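Side-chain contacts in mannan endo-1,4-beta-mannosidase (Bacillus subtilis, PDB 3CBW), which catalyses random endo-hydrolysis of beta-1,4-mannosidic linkages in mannan, galactomannan and glucomannan, and so takes part in glucomannan degradation: residues 93-96 against 97-101; 54-57 against 58-61; 146-149 against 150-153; 77-80 against 81-84. The protein carries 3 engineered substitutions. All blocks are in the same frame, centred on the assembly; numbering follows the deposited sequence.

All four contacts belong to the (beta/alpha)8 barrel of this family 26 glycoside hydrolase. Contacts 2 and 1 each sit where a loop following a barrel strand turns into a helix; their centres are 13 Å apart, and Phe54 CD2 packs on Cys95 CB at 3.6 Å. Contact 4, at the end of strand 72-79, joins contact 1 through Tyr77 OH and Asn96 OD1, 2.7 Å apart. Contact 3 lies on helix 143-163, its nearest atoms about 6 Å from contact 4. Two contacts come close to residues that probably bind substrate: the side chain of Glu58 is about 4 Å from that of Asn308, and that of Trp81 about 5 Å from that of His114.

Contact 1: 93-96 against 97-101; sequences VSCN and GDLMS
Ser94 O is gripped by two waters, each donating to it at 2.8 Å; one accepts from Gly97 N, the other from Asp98 N. The first turn of helix 96-104 in the (beta/alpha)8 barrel thus has a water-bridged start, entered through a type I turn from Val93 to Asn96. Beyond it the regular helical pattern takes over. Cys95 O receives Leu99 N at 3.1 Å, and Asn96 O receives Met100 N at 2.9 Å.

Side chains follow the same spacing. The chi1 of Cys95, 63°, sets SG between backbone N and carbonyl carbon, where it rests 4.0 Å from Leu99 CD1. The disulfide to Cys75 covalently ties this helix start to strand 72-79, and Leu99 suits the buried side because its branched end also packs on Pro109 and Ile111 of the next strand. Asn96 suits a buried place because both ends of its amide are hydrogen-bonded: OD1 is hydrogen-bonded to Tyr77 OH, while ND2 donates to Gly158 O and Glu161 OE1. At the next residue, Gly97 O accepts from both Ser101 N and Ser101 OG; the hydroxyl, 3.0 Å from Gly97 O, stands 39° out of the carbonyl plane.

Contact 2: 54-57 against 58-61; sequences FSMA and EADR
Met56 CE meets Ala59 CB at 4.1 Å on the tightly packed side of this helix start, where the loop after strand 41-49 enters helix 57-66 of the (beta/alpha)8 barrel. Bends at chi2 and chi3 curl the thioether chain back so that its methyl end comes alongside the small alanine, and Met56 also packs on Tyr73, Asp98 and Tyr102. A flexible, unbranched methionine suits such a junction between a helix, a strand and a neighbouring helix; the small Ala59 also touches Tyr102, which probably suits so short a side chain.

Ser55 stands just before the turn. Its OG accepts from Ala57 N at 3.1 Å, a capping bond for the helix start, and a water links Ser55 OG and Ser55 O to Glu58 N. Behind the cap, Met56 O takes Asp60 N at 2.9 Å.

The other side is open to solvent: Ala57 and Asp60 are exposed. The one close side-chain approach there is that of Asp60, which curls its carboxylate back toward the start of the helix, with CG 3.2 Å from Met56 O. A negative charge there is probably favoured by the helix dipole, although OD2 and that carbonyl are both acceptors.

Glu58, by contrast, is buried and hydrogen-bonded through OE2 to Ser312 OG, close to Asn308, which probably binds substrate. Its OE1 offers the syn lone pair to Arg61 NH2 in a 3.0 Å salt bridge, the oxygen lying 21° out of the guanidinium plane.

Contact 3: 146-149 against 150-153; sequences KRLN and AMLS
The carboxamide of Asn149 turns its oxygen toward Leu152, OD1 lying 3.8 Å from CD1, while its ND2 donates to Ser140 OG. That bond probably fixes the amide's rotation and leaves the oxygen to meet the methyl group. The other flat group, the guanidinium of Arg147, gives its NH1 to Pro118 O.

Leu148, Met151 and Leu152 fill the buried side. Leu148 CG touches Leu152 CD1 at 4.0 Å, the two side chains meeting at a slant, whereas Leu148 and Met151 cross at about a right angle with CD1 4.1 Å from CE. With CG anti to the backbone N (chi1 176°), Leu148 brings its branched end nearer to both partners.

This i to i+3 and i+4 packing lies on helix 143-163 of the (beta/alpha)8 barrel; the buried face of this helix meets helix 194-214: Leu148 packs on Leu203, and Leu152 on Tyr210. Met151, long and pliable, reaches instead to Ile87 and Ala116 in loops.

Regular backbone bonds carry the turn, among them Leu152 N to Leu148 O at 2.9 Å. Ala150, with its short side chain, fits against Glu88, and its CB rests 3.5 Å from Lys146 O.

Contact 4: 77-80 against 81-84; sequences YARG and WLET
Arg79 CB lies over the face of the Trp81 indole, 4.0 Å from the centroid of its six-membered ring and 24° off the ring normal, a CH-pi contact. Arg79 CG follows at 3.8 Å from Trp81 CZ2. On the same arginine, Leu82 CD1 touches CB at 3.6 Å and also lies over one face of the guanidinium, toward its rim.

A type I turn from Arg79 to Leu82 brings these groups together at the end of strand 72-79 of the (beta/alpha)8 barrel, closed by Leu82 N to Arg79 O at 3.1 Å. The chi1 of Trp81, 53°, folds the indole back over the preceding backbone. Gly80, without a side chain, brings its N obliquely to the ring, 3.7 Å from Trp81 CE3.

Farther out, Tyr49 meets the Trp81 ring edge-to-face, and the side chain of His114, a probable substrate-binding residue, is about 5 Å from that of Trp81. Bends at chi2 and chi3 carry the guanidinium toward the loop 89-90, where NE donates to Ser90 O and NH2 to Asp89 O.

With these N-H groups directed at main-chain carbonyls, Arg79 meets Trp81 through its methylenes, which suggests that dispersion and CH-pi attraction, probably more than charge, account for the arginine's share in holding the ring.

Contact 1: 93-96 against 97-101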
ATOM      1  N   VAL A  93     -11.896  -6.855   9.675  1.00  9.49           N
ATOM      2  CA  VAL A  93     -11.620  -7.396   8.343  1.00  9.76           C
ATOM      3  C   VAL A  93     -12.878  -7.539   7.480  1.00 10.23           C
ATOM      4  O   VAL A  93     -12.851  -8.182   6.432  1.00 10.43           O
ATOM      5  CB  VAL A  93     -10.838  -8.732   8.408  1.00  9.87           C
ATOM      6  CG1 VAL A  93      -9.582  -8.575   9.238  1.00 10.37           C
ATOM      7  CG2 VAL A  93     -11.713  -9.870   8.973  1.00 10.71           C
ATOM      8  N   SER A  94     -13.962  -6.893   7.892  1.00 10.32           N
ATOM      9  CA  SER A  94     -15.246  -7.020   7.193  1.00 10.92           C
ATOM     10  C   SER A  94     -15.252  -6.471   5.761  1.00 10.47           C
ATOM     11  O   SER A  94     -16.161  -6.793   4.998  1.00 10.71           O
ATOM     12  CB  SER A  94     -16.380  -6.400   8.013  1.00 12.01           C
ATOM     13  OG  SER A  94     -16.239  -5.002   8.133  1.00 12.78           O
ATOM     14  N   CYS A  95     -14.261  -5.654   5.399  1.00  9.99           N
ATOM     15  CA  CYS A  95     -14.130  -5.166   4.024  1.00  9.30           C
ATOM     16  C   CYS A  95     -13.745  -6.284   3.047  1.00  9.16           C
ATOM     17  O   CYS A  95     -13.808  -6.087   1.842  1.00  9.24           O
ATOM     18  CB  CYS A  95     -13.102  -4.040   3.951  1.00 10.14           C
ATOM     19  SG  CYS A  95     -11.388  -4.538   4.398  1.00  8.55           S
ATOM     20  N   ASN A  96     -13.357  -7.450   3.563  1.00  8.89           N
ATOM     21  CA  ASN A  96     -12.892  -8.559   2.723  1.00  9.41           C
ATOM     22  C   ASN A  96     -13.826  -8.925   1.583  1.00  9.58           C
ATOM     23  O   ASN A  96     -13.379  -9.127   0.465  1.00  9.28           O
ATOM     24  CB  ASN A  96     -12.650  -9.807   3.556  1.00  9.53           C
ATOM     25  CG  ASN A  96     -11.278  -9.839   4.190  1.00  9.30           C
ATOM     26  OD1 ASN A  96     -10.425  -9.001   3.917  1.00  9.34           O
ATOM     27  ND2 ASN A  96     -11.052 -10.838   5.027  1.00 10.08           N
ATOM     28  N   GLY A  97     -15.123  -9.043   1.861  1.00  9.55           N
ATOM     29  CA  GLY A  97     -16.085  -9.413   0.819  1.00  9.61           C
ATOM     30  C   GLY A  97     -15.972  -8.507  -0.400  1.00  9.53           C
ATOM     31  O   GLY A  97     -15.900  -8.977  -1.540  1.00  9.32           O
ATOM     32  N   ASP A  98     -15.946  -7.198  -0.158  1.00  9.01           N
ATOM     33  CA  ASP A  98     -15.822  -6.208  -1.222  1.00  9.38           C
ATOM     34  C   ASP A  98     -14.487  -6.296  -1.952  1.00  9.08           C
ATOM     35  O   ASP A  98     -14.427  -6.085  -3.166  1.00  9.36           O
ATOM     36  CB  ASP A  98     -16.049  -4.802  -0.677  1.00  9.68           C
ATOM     37  CG  ASP A  98     -17.521  -4.509  -0.426  1.00 10.08           C
ATOM     38  OD1 ASP A  98     -18.392  -5.138  -1.068  1.00 10.01           O
ATOM     39  OD2 ASP A  98     -17.813  -3.644   0.417  1.00 14.19           O
ATOM     40  N   LEU A  99     -13.423  -6.625  -1.225  1.00  8.76           N
ATOM     41  CA  LEU A  99     -12.122  -6.785  -1.869  1.00  9.28           C
ATOM     42  C   LEU A  99     -12.100  -7.994  -2.803  1.00  9.50           C
ATOM     43  O   LEU A  99     -11.570  -7.923  -3.913  1.00  9.50           O
ATOM     44  CB  LEU A  99     -11.030  -6.904  -0.819  1.00  9.21           C
ATOM     45  CG  LEU A  99     -10.813  -5.729   0.141  1.00  9.61           C
ATOM     46  CD1 LEU A  99      -9.659  -6.022   1.077  1.00 10.57           C
ATOM     47  CD2 LEU A  99     -10.588  -4.406  -0.584  1.00 11.23           C
ATOM     48  N   MET A 100     -12.668  -9.105  -2.344  1.00  9.90           N
ATOM     49  CA  MET A 100     -12.771 -10.301  -3.176  1.00 11.38           C
ATOM     50  C   MET A 100     -13.625 -10.044  -4.412  1.00 10.13           C
ATOM     51  O   MET A 100     -13.263 -10.436  -5.522  1.00  9.94           O
ATOM     52  CB  MET A 100     -13.340 -11.460  -2.360  1.00 11.32           C
ATOM     53  CG  MET A 100     -12.471 -11.859  -1.163  1.00 13.82           C
ATOM     54  SD  MET A 100     -13.080 -13.231  -0.133  1.00 18.68           S
ATOM     55  CE  MET A 100     -14.732 -13.374  -0.844  1.00 13.88           C
ATOM     56  N   SER A 101     -14.730  -9.337  -4.226  1.00  9.24           N
ATOM     57  CA  SER A 101     -15.603  -8.996  -5.339  1.00  9.34           C
ATOM     58  C   SER A 101     -14.905  -8.076  -6.323  1.00  9.08           C
ATOM     59  O   SER A 101     -15.123  -8.172  -7.535  1.00  9.53           O
ATOM     60  CB  SER A 101     -16.879  -8.333  -4.833  1.00  9.29           C
ATOM     61  OG  SER A 101     -17.619  -9.214  -4.010  1.00 10.38           O
TER
HETATM   62  O   HOH W   1     -16.748  -9.394   4.243  1.00 12.82           O
HETATM   63  O   HOH W   2     -17.049  -6.311   2.389  1.00 13.00           O

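Contact 2: 54-57 against 58-61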
ATOM      1  N   PHE A  54     -14.865   2.377   5.404  1.00 11.29           N
ATOM      2  CA  PHE A  54     -14.769   1.606   4.170  1.00 11.64           C
ATOM      3  C   PHE A  54     -16.144   1.415   3.539  1.00 12.42           C
ATOM      4  O   PHE A  54     -17.099   1.041   4.219  1.00 13.26           O
ATOM      5  CB  PHE A  54     -14.147   0.228   4.358  1.00 10.94           C
ATOM      6  CG  PHE A  54     -14.029  -0.517   3.065  1.00 10.24           C
ATOM      7  CD1 PHE A  54     -12.942  -0.298   2.229  1.00 10.88           C
ATOM      8  CD2 PHE A  54     -15.047  -1.369   2.629  1.00 10.67           C
ATOM      9  CE1 PHE A  54     -12.850  -0.948   1.006  1.00 10.35           C
ATOM     10  CE2 PHE A  54     -14.959  -2.023   1.405  1.00 11.41           C
ATOM     11  CZ  PHE A  54     -13.862  -1.813   0.601  1.00 10.46           C
ATOM     12  N   SER A  55     -16.228   1.642   2.236  1.00 13.45           N
ATOM     13  CA  SER A  55     -17.434   1.322   1.492  1.00 14.33           C
ATOM     14  C   SER A  55     -17.091   1.377   0.020  1.00 14.26           C
ATOM     15  O   SER A  55     -15.962   1.695  -0.352  1.00 14.46           O
ATOM     16  CB  SER A  55     -18.532   2.329   1.808  1.00 15.69           C
ATOM     17  OG  SER A  55     -18.201   3.577   1.249  1.00 16.32           O
ATOM     18  N   MET A  56     -18.073   1.096  -0.824  1.00 13.47           N
ATOM     19  CA  MET A  56     -17.882   1.224  -2.260  1.00 12.97           C
ATOM     20  C   MET A  56     -18.151   2.634  -2.759  1.00 12.55           C
ATOM     21  O   MET A  56     -18.028   2.889  -3.952  1.00 12.51           O
ATOM     22  CB  MET A  56     -18.751   0.206  -2.997  1.00 12.52           C
ATOM     23  CG  MET A  56     -18.400  -1.248  -2.639  1.00 12.95           C
ATOM     24  SD  MET A  56     -16.609  -1.676  -2.715  1.00 11.08           S
ATOM     25  CE  MET A  56     -16.295  -1.319  -4.425  1.00 14.19           C
ATOM     26  N   ALA A  57     -18.470   3.556  -1.841  1.00 13.18           N
ATOM     27  CA  ALA A  57     -18.828   4.920  -2.227  1.00 13.68           C
ATOM     28  C   ALA A  57     -17.731   5.624  -3.018  1.00 13.60           C
ATOM     29  O   ALA A  57     -18.003   6.296  -4.009  1.00 13.91           O
ATOM     30  CB  ALA A  57     -19.222   5.763  -1.001  1.00 14.48           C
ATOM     31  N   GLU A  58     -16.484   5.472  -2.577  1.00 13.80           N
ATOM     32  CA  GLU A  58     -15.365   6.087  -3.284  1.00 13.56           C
ATOM     33  C   GLU A  58     -15.247   5.587  -4.735  1.00 13.10           C
ATOM     34  O   GLU A  58     -15.144   6.392  -5.649  1.00 12.80           O
ATOM     35  CB  GLU A  58     -14.053   5.904  -2.496  1.00 14.01           C
ATOM     36  CG  GLU A  58     -12.806   6.486  -3.175  1.00 13.53           C
ATOM     37  CD  GLU A  58     -12.849   8.005  -3.352  1.00 13.49           C
ATOM     38  OE1 GLU A  58     -13.656   8.695  -2.681  1.00 14.96           O
ATOM     39  OE2 GLU A  58     -12.048   8.525  -4.159  1.00 14.46           O
ATOM     40  N   ALA A  59     -15.296   4.273  -4.942  1.00 13.10           N
ATOM     41  CA  ALA A  59     -15.287   3.721  -6.299  1.00 13.22           C
ATOM     42  C   ALA A  59     -16.474   4.226  -7.114  1.00 13.37           C
ATOM     43  O   ALA A  59     -16.325   4.586  -8.276  1.00 13.29           O
ATOM     44  CB  ALA A  59     -15.286   2.203  -6.261  1.00 13.45           C
ATOM     45  N   ASP A  60     -17.649   4.267  -6.485  1.00 14.10           N
ATOM     46  CA  ASP A  60     -18.865   4.660  -7.187  1.00 15.19           C
ATOM     47  C   ASP A  60     -18.857   6.142  -7.587  1.00 15.60           C
ATOM     48  O   ASP A  60     -19.319   6.485  -8.678  1.00 15.36           O
ATOM     49  CB  ASP A  60     -20.110   4.292  -6.365  1.00 15.66           C
ATOM     50  CG  ASP A  60     -20.316   2.779  -6.244  1.00 17.33           C
ATOM     51  OD1 ASP A  60     -19.772   2.024  -7.080  1.00 19.23           O
ATOM     52  OD2 ASP A  60     -21.037   2.339  -5.322  1.00 19.25           O
ATOM     53  N   ARG A  61     -18.301   6.997  -6.722  1.00 16.15           N
ATOM     54  CA  ARG A  61     -18.148   8.439  -6.996  1.00 16.98           C
ATOM     55  C   ARG A  61     -17.186   8.689  -8.146  1.00 16.08           C
ATOM     56  O   ARG A  61     -17.407   9.579  -8.957  1.00 16.04           O
ATOM     57  CB  ARG A  61     -17.625   9.203  -5.771  1.00 18.44           C
ATOM     58  CG  ARG A  61     -18.656   9.607  -4.742  1.00 21.17           C
ATOM     59  CD  ARG A  61     -18.153  10.777  -3.878  1.00 24.34           C
ATOM     60  NE  ARG A  61     -16.727  10.700  -3.535  1.00 26.61           N
ATOM     61  CZ  ARG A  61     -16.083  11.597  -2.787  1.00 28.46           C
ATOM     62  NH1 ARG A  61     -16.727  12.645  -2.286  1.00 28.50           N
ATOM     63  NH2 ARG A  61     -14.791  11.446  -2.526  1.00 29.08           N
TER
HETATM   64  O   HOH W   3     -15.712   4.566   0.304  1.00 15.64           O

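Contact 3: 146-149 against 150-153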
ATOM      1  N   LYS A 146       3.682  -9.774  22.560  1.00 11.27           N
ATOM      2  CA  LYS A 146       2.427 -10.510  22.530  1.00 11.56           C
ATOM      3  C   LYS A 146       1.290  -9.674  21.959  1.00 11.27           C
ATOM      4  O   LYS A 146       0.460 -10.191  21.212  1.00 11.18           O
ATOM      5  CB  LYS A 146       2.090 -11.032  23.930  1.00 12.14           C
ATOM      6  CG  LYS A 146       3.011 -12.161  24.374  1.00 13.72           C
ATOM      7  CD  LYS A 146       2.759 -12.561  25.806  1.00 16.09           C
ATOM      8  CE  LYS A 146       3.786 -13.577  26.269  1.00 17.85           C
ATOM      9  NZ  LYS A 146       3.449 -14.020  27.656  1.00 20.62           N
ATOM     10  N   ARG A 147       1.264  -8.383  22.283  1.00 10.68           N
ATOM     11  CA  ARG A 147       0.262  -7.473  21.715  1.00 11.01           C
ATOM     12  C   ARG A 147       0.437  -7.381  20.203  1.00 10.40           C
ATOM     13  O   ARG A 147      -0.543  -7.442  19.449  1.00 10.42           O
ATOM     14  CB  ARG A 147       0.390  -6.084  22.333  1.00 11.23           C
ATOM     15  CG  ARG A 147      -0.157  -5.956  23.742  1.00 11.66           C
ATOM     16  CD  ARG A 147       0.206  -4.573  24.234  1.00 13.23           C
ATOM     17  NE  ARG A 147      -0.056  -4.383  25.654  1.00 14.68           N
ATOM     18  CZ  ARG A 147       0.700  -3.657  26.471  1.00 14.99           C
ATOM     19  NH1 ARG A 147       1.812  -3.061  26.039  1.00 14.40           N
ATOM     20  NH2 ARG A 147       0.355  -3.563  27.750  1.00 16.51           N
ATOM     21  N   LEU A 148       1.683  -7.253  19.758  1.00 10.15           N
ATOM     22  CA  LEU A 148       1.930  -7.241  18.312  1.00 10.78           C
ATOM     23  C   LEU A 148       1.396  -8.519  17.661  1.00 10.81           C
ATOM     24  O   LEU A 148       0.627  -8.469  16.690  1.00 10.52           O
ATOM     25  CB  LEU A 148       3.416  -7.067  17.987  1.00 10.89           C
ATOM     26  CG  LEU A 148       3.761  -7.147  16.490  1.00 10.92           C
ATOM     27  CD1 LEU A 148       3.105  -6.017  15.681  1.00 13.01           C
ATOM     28  CD2 LEU A 148       5.261  -7.132  16.302  1.00 13.05           C
ATOM     29  N   ASN A 149       1.761  -9.670  18.225  1.00 10.87           N
ATOM     30  CA  ASN A 149       1.340 -10.937  17.651  1.00 11.53           C
ATOM     31  C   ASN A 149      -0.168 -11.160  17.664  1.00 11.15           C
ATOM     32  O   ASN A 149      -0.703 -11.759  16.737  1.00 11.25           O
ATOM     33  CB  ASN A 149       2.107 -12.092  18.285  1.00 12.24           C
ATOM     34  CG  ASN A 149       3.545 -12.144  17.818  1.00 13.96           C
ATOM     35  OD1 ASN A 149       3.869 -11.680  16.718  1.00 17.27           O
ATOM     36  ND2 ASN A 149       4.414 -12.718  18.639  1.00 15.77           N
ATOM     37  N   ALA A 150      -0.861 -10.629  18.674  1.00 11.09           N
ATOM     38  CA  ALA A 150      -2.322 -10.686  18.704  1.00 11.54           C
ATOM     39  C   ALA A 150      -2.939  -9.933  17.526  1.00 10.80           C
ATOM     40  O   ALA A 150      -3.903 -10.395  16.901  1.00 11.07           O
ATOM     41  CB  ALA A 150      -2.865 -10.148  20.024  1.00 12.30           C
ATOM     42  N   MET A 151      -2.387  -8.764  17.216  1.00 10.25           N
ATOM     43  CA  MET A 151      -2.834  -8.021  16.031  1.00  9.85           C
ATOM     44  C   MET A 151      -2.522  -8.785  14.748  1.00  9.67           C
ATOM     45  O   MET A 151      -3.366  -8.913  13.864  1.00  9.10           O
ATOM     46  CB  MET A 151      -2.177  -6.640  15.973  1.00 10.32           C
ATOM     47  CG  MET A 151      -2.621  -5.643  17.072  1.00 10.64           C
ATOM     48  SD  MET A 151      -2.063  -3.882  16.837  1.00  8.05           S
ATOM     49  CE  MET A 151      -0.271  -4.103  16.878  1.00 13.75           C
ATOM     50  N   LEU A 152      -1.297  -9.280  14.641  1.00  9.21           N
ATOM     51  CA  LEU A 152      -0.898  -9.983  13.428  1.00  9.50           C
ATOM     52  C   LEU A 152      -1.767 -11.215  13.199  1.00  9.33           C
ATOM     53  O   LEU A 152      -2.105 -11.529  12.062  1.00  9.23           O
ATOM     54  CB  LEU A 152       0.580 -10.370  13.477  1.00 10.03           C
ATOM     55  CG  LEU A 152       1.597  -9.222  13.606  1.00 10.03           C
ATOM     56  CD1 LEU A 152       3.015  -9.761  13.525  1.00 10.88           C
ATOM     57  CD2 LEU A 152       1.369  -8.136  12.557  1.00 10.32           C
ATOM     58  N   SER A 153      -2.124 -11.921  14.270  1.00  9.50           N
ATOM     59  CA  SER A 153      -2.940 -13.117  14.146  1.00  9.88           C
ATOM     60  C   SER A 153      -4.303 -12.791  13.569  1.00  9.44           C
ATOM     61  O   SER A 153      -4.798 -13.504  12.703  1.00  9.47           O
ATOM     62  CB  SER A 153      -3.091 -13.799  15.502  1.00 10.50           C
ATOM     63  OG  SER A 153      -3.780 -15.020  15.353  1.00 12.41           O
TER

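Contact 4: 77-80 against 81-84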
ATOM      1  N   TYR A  77      -7.356  -2.352   7.517  1.00  8.04           N
ATOM      2  CA  TYR A  77      -7.961  -3.146   8.574  1.00  8.91           C
ATOM      3  C   TYR A  77      -7.850  -2.508   9.964  1.00  8.89           C
ATOM      4  O   TYR A  77      -8.587  -2.904  10.885  1.00  9.78           O
ATOM      5  CB  TYR A  77      -7.238  -4.476   8.690  1.00  9.14           C
ATOM      6  CG  TYR A  77      -7.481  -5.583   7.685  1.00  8.40           C
ATOM      7  CD1 TYR A  77      -8.599  -5.623   6.837  1.00  8.93           C
ATOM      8  CD2 TYR A  77      -6.616  -6.667   7.668  1.00  8.67           C
ATOM      9  CE1 TYR A  77      -8.808  -6.716   5.976  1.00  8.79           C
ATOM     10  CE2 TYR A  77      -6.819  -7.756   6.839  1.00  8.94           C
ATOM     11  CZ  TYR A  77      -7.910  -7.783   5.996  1.00  8.93           C
ATOM     12  OH  TYR A  77      -8.083  -8.894   5.203  1.00  9.51           O
ATOM     13  N   ALA A  78      -6.900  -1.594  10.152  1.00  8.45           N
ATOM     14  CA  ALA A  78      -6.496  -1.227  11.508  1.00  9.31           C
ATOM     15  C   ALA A  78      -6.865   0.201  11.860  1.00  9.16           C
ATOM     16  O   ALA A  78      -6.384   1.154  11.242  1.00 10.00           O
ATOM     17  CB  ALA A  78      -5.014  -1.474  11.705  1.00  9.75           C
ATOM     18  N   ARG A  79      -7.735   0.334  12.863  1.00  9.60           N
ATOM     19  CA  ARG A  79      -8.175   1.621  13.339  1.00 10.30           C
ATOM     20  C   ARG A  79      -7.369   1.937  14.603  1.00 10.10           C
ATOM     21  O   ARG A  79      -7.885   1.897  15.722  1.00 10.68           O
ATOM     22  CB  ARG A  79      -9.686   1.608  13.605  1.00 10.89           C
ATOM     23  CG  ARG A  79     -10.582   1.426  12.336  1.00 12.69           C
ATOM     24  CD  ARG A  79     -10.742  -0.033  11.836  1.00 13.44           C
ATOM     25  NE  ARG A  79     -11.052  -0.922  12.952  1.00 13.53           N
ATOM     26  CZ  ARG A  79     -12.269  -1.158  13.443  1.00 13.59           C
ATOM     27  NH1 ARG A  79     -13.359  -0.649  12.869  1.00 13.79           N
ATOM     28  NH2 ARG A  79     -12.396  -1.944  14.504  1.00 14.95           N
ATOM     29  N   GLY A  80      -6.099   2.274  14.406  1.00  9.98           N
ATOM     30  CA  GLY A  80      -5.124   2.290  15.505  1.00 10.47           C
ATOM     31  C   GLY A  80      -5.223   3.434  16.497  1.00 10.83           C
ATOM     32  O   GLY A  80      -4.454   3.474  17.456  1.00 11.19           O
ATOM     33  N   TRP A  81      -6.143   4.364  16.248  1.00 11.46           N
ATOM     34  CA  TRP A  81      -6.463   5.445  17.194  1.00 12.25           C
ATOM     35  C   TRP A  81      -7.418   4.990  18.301  1.00 12.74           C
ATOM     36  O   TRP A  81      -7.546   5.672  19.316  1.00 13.20           O
ATOM     37  CB  TRP A  81      -7.074   6.647  16.462  1.00 12.78           C
ATOM     38  CG  TRP A  81      -8.253   6.273  15.612  1.00 13.33           C
ATOM     39  CD1 TRP A  81      -9.573   6.255  15.981  1.00 13.65           C
ATOM     40  CD2 TRP A  81      -8.209   5.834  14.252  1.00 13.53           C
ATOM     41  NE1 TRP A  81     -10.353   5.834  14.925  1.00 13.94           N
ATOM     42  CE2 TRP A  81      -9.537   5.566  13.854  1.00 14.18           C
ATOM     43  CE3 TRP A  81      -7.169   5.641  13.326  1.00 13.69           C
ATOM     44  CZ2 TRP A  81      -9.856   5.128  12.564  1.00 14.72           C
ATOM     45  CZ3 TRP A  81      -7.492   5.200  12.046  1.00 14.07           C
ATOM     46  CH2 TRP A  81      -8.823   4.951  11.684  1.00 14.13           C
ATOM     47  N   LEU A  82      -8.096   3.862  18.111  1.00 12.94           N
ATOM     48  CA  LEU A  82      -9.131   3.440  19.063  1.00 13.86           C
ATOM     49  C   LEU A  82      -8.522   2.951  20.362  1.00 14.28           C
ATOM     50  O   LEU A  82      -7.545   2.206  20.360  1.00 14.39           O
ATOM     51  CB  LEU A  82     -10.013   2.339  18.464  1.00 14.19           C
ATOM     52  CG  LEU A  82     -10.896   2.679  17.264  1.00 14.85           C
ATOM     53  CD1 LEU A  82     -11.522   1.406  16.729  1.00 15.65           C
ATOM     54  CD2 LEU A  82     -11.982   3.677  17.636  1.00 16.71           C
ATOM     55  N   GLU A  83      -9.107   3.381  21.478  1.00 15.36           N
ATOM     56  CA  GLU A  83      -8.790   2.796  22.771  1.00 16.81           C
ATOM     57  C   GLU A  83      -9.778   1.671  23.004  1.00 16.84           C
ATOM     58  O   GLU A  83     -10.985   1.897  23.072  1.00 17.39           O
ATOM     59  CB  GLU A  83      -8.900   3.837  23.884  1.00 17.45           C
ATOM     60  CG  GLU A  83      -7.780   4.878  23.880  1.00 21.41           C
ATOM     61  CD  GLU A  83      -6.442   4.310  24.321  1.00 26.23           C
ATOM     62  OE1 GLU A  83      -6.411   3.501  25.273  1.00 28.15           O
ATOM     63  OE2 GLU A  83      -5.416   4.681  23.714  1.00 28.19           O
ATOM     64  N   THR A  84      -9.257   0.458  23.122  1.00 17.34           N
ATOM     65  CA  THR A  84     -10.094  -0.736  23.116  1.00 17.69           C
ATOM     66  C   THR A  84      -9.701  -1.650  24.267  1.00 18.17           C
ATOM     67  O   THR A  84      -8.601  -1.526  24.824  1.00 18.25           O
ATOM     68  CB  THR A  84      -9.956  -1.499  21.772  1.00 17.67           C
ATOM     69  OG1 THR A  84      -8.574  -1.774  21.521  1.00 17.01           O
ATOM     70  CG2 THR A  84     -10.526  -0.680  20.615  1.00 18.52           C
TER